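PDB 1XKL: salicylic acid-binding protein 2 from Nicotiana tabacum, which hydrolyses methyl salicylate to salicylic acid as part of the signalling that activates systemic acquired resistance in plants. Local coordinates for residues 89-94 with 195-200. Numbering follows the deposited sequence.
Sequences LAMEKY and ERFGSV
Glu92 OE1 accepts a hydrogen bond from the backbone N of Phe197 at 3.0 Å, with an N-H...O angle of 144°. The donor stands above the carboxylate plane, 53° out of it, and the two side chains cross at about a right angle; CG anti to the backbone N (chi1 -177°) and a bend at chi2 bring the Glu92 carboxylate there. Thr193 N, just ahead of residues 195-200, also donates to OE1, so two backbone amides grip one oxygen. Beside it, Arg196 bends at chi3 and reaches the C-terminal carbonyls of the helix: Arg196 NE lies 2.7 Å from Glu92 O and Arg196 NH2 3.2 Å from Lys93 O, both weak, strongly bent hydrogen bonds. Glu92 OE2 and Arg196 NE remain 4.1 Å apart, beyond a salt bridge, although their charges probably still attract. Helix 83-93 is the one that follows the nucleophile elbow in this alpha/beta hydrolase, and the contact ties its far end to the loop entering strand 202-207, away from the catalytic centre. On the buried side, selenomethionine Met91 runs alongside Phe197 in a Met-aromatic contact, Met91 SE 4.8 Å from the Phe197 ring centroid and oblique to it. The Met91 chain turns at chi3, putting Met91 CE 3.5 Å from Phe197 CE1 and 4.0 Å from Val200 CB. Ile98, Ala101 and Phe103 of strand 98-104 pack against Met91, and Phe192 meets the Phe197 ring. The 3-10 turn 197-199 is fastened at Arg196 O, which accepts from Ser199 N and from Ser199 OG, the latter at 2.8 Å and on a lone pair.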
# COMPACT_ATOMS: atom_id res chain seq x y z
N LEU A 89 16.95 35.68 -11.68
CA LEU A 89 15.72 36.19 -12.29
C LEU A 89 15.24 37.41 -11.53
O LEU A 89 14.71 38.35 -12.14
CB LEU A 89 14.63 35.11 -12.29
CG LEU A 89 14.65 34.04 -13.38
CD1 LEU A 89 15.86 33.13 -13.20
CD2 LEU A 89 13.37 33.24 -13.32
N ALA A 90 15.42 37.42 -10.22
CA ALA A 90 14.98 38.56 -9.41
C ALA A 90 15.84 39.78 -9.72
O ALA A 90 15.33 40.90 -9.83
CB ALA A 90 15.05 38.22 -7.93
N MSE A 91 17.14 39.56 -9.84
CA MSE A 91 18.10 40.63 -10.15
C MSE A 91 17.84 41.16 -11.56
O MSE A 91 18.03 42.34 -11.83
CB MSE A 91 19.53 40.08 -10.07
CG MSE A 91 19.92 39.57 -8.69
SE MSE A 91 21.27 38.19 -8.66
CE MSE A 91 22.84 39.24 -9.14
N GLU A 92 17.40 40.28 -12.45
CA GLU A 92 17.13 40.70 -13.83
C GLU A 92 15.87 41.56 -13.90
O GLU A 92 15.85 42.57 -14.62
CB GLU A 92 16.97 39.48 -14.74
CG GLU A 92 16.76 39.81 -16.22
CD GLU A 92 17.93 40.55 -16.85
OE1 GLU A 92 19.07 40.33 -16.39
OE2 GLU A 92 17.72 41.32 -17.80
N LYS A 93 14.84 41.18 -13.15
CA LYS A 93 13.57 41.90 -13.16
C LYS A 93 13.46 43.09 -12.21
O LYS A 93 12.77 44.07 -12.52
CB LYS A 93 12.43 40.92 -12.86
CG LYS A 93 12.03 40.04 -14.01
CD LYS A 93 11.21 40.82 -15.02
CE LYS A 93 10.80 39.94 -16.19
NZ LYS A 93 9.90 38.83 -15.77
N TYR A 94 14.11 43.02 -11.06
CA TYR A 94 14.04 44.09 -10.07
C TYR A 94 15.44 44.44 -9.57
O TYR A 94 15.72 44.38 -8.37
CB TYR A 94 13.17 43.63 -8.89
CG TYR A 94 11.83 43.08 -9.29
CD1 TYR A 94 10.75 43.94 -9.53
CD2 TYR A 94 11.64 41.71 -9.47
CE1 TYR A 94 9.52 43.45 -9.94
CE2 TYR A 94 10.40 41.21 -9.88
CZ TYR A 94 9.35 42.09 -10.11
OH TYR A 94 8.13 41.63 -10.56
N GLU A 195 23.09 44.57 -18.40
CA GLU A 195 22.41 45.81 -18.10
C GLU A 195 21.58 45.76 -16.83
O GLU A 195 21.56 46.71 -16.04
CB GLU A 195 21.51 46.20 -19.28
CG GLU A 195 21.11 47.65 -19.29
CD GLU A 195 22.30 48.57 -19.41
OE1 GLU A 195 23.15 48.34 -20.30
OE2 GLU A 195 22.39 49.54 -18.62
N ARG A 196 20.89 44.65 -16.61
CA ARG A 196 20.04 44.52 -15.43
C ARG A 196 20.66 43.58 -14.40
O ARG A 196 21.20 44.03 -13.38
CB ARG A 196 18.65 44.05 -15.87
CG ARG A 196 18.05 44.97 -16.93
CD ARG A 196 16.69 44.49 -17.46
NE ARG A 196 15.65 44.53 -16.44
CZ ARG A 196 15.20 45.63 -15.85
NH1 ARG A 196 15.69 46.82 -16.18
NH2 ARG A 196 14.24 45.55 -14.94
N PHE A 197 20.59 42.28 -14.66
CA PHE A 197 21.17 41.28 -13.76
C PHE A 197 22.54 41.76 -13.29
O PHE A 197 22.80 41.87 -12.09
CB PHE A 197 21.36 39.95 -14.50
CG PHE A 197 22.27 38.97 -13.78
CD1 PHE A 197 21.78 38.16 -12.75
CD2 PHE A 197 23.61 38.86 -14.13
CE1 PHE A 197 22.62 37.28 -12.08
CE2 PHE A 197 24.46 37.98 -13.46
CZ PHE A 197 23.96 37.18 -12.44
N GLY A 198 23.40 42.05 -14.26
CA GLY A 198 24.76 42.48 -13.98
C GLY A 198 24.94 43.80 -13.26
O GLY A 198 26.04 44.09 -12.78
N SER A 199 23.88 44.60 -13.16
CA SER A 199 23.98 45.89 -12.48
C SER A 199 23.88 45.73 -10.96
O SER A 199 24.00 46.71 -10.23
CB SER A 199 22.86 46.83 -12.96
OG SER A 199 21.65 46.58 -12.27
N VAL A 200 23.68 44.50 -10.50
CA VAL A 200 23.57 44.22 -9.07
C VAL A 200 24.87 43.68 -8.47
O VAL A 200 25.50 42.80 -9.04
CB VAL A 200 22.44 43.18 -8.80
CG1 VAL A 200 22.30 42.94 -7.30
CG2 VAL A 200 21.13 43.68 -9.38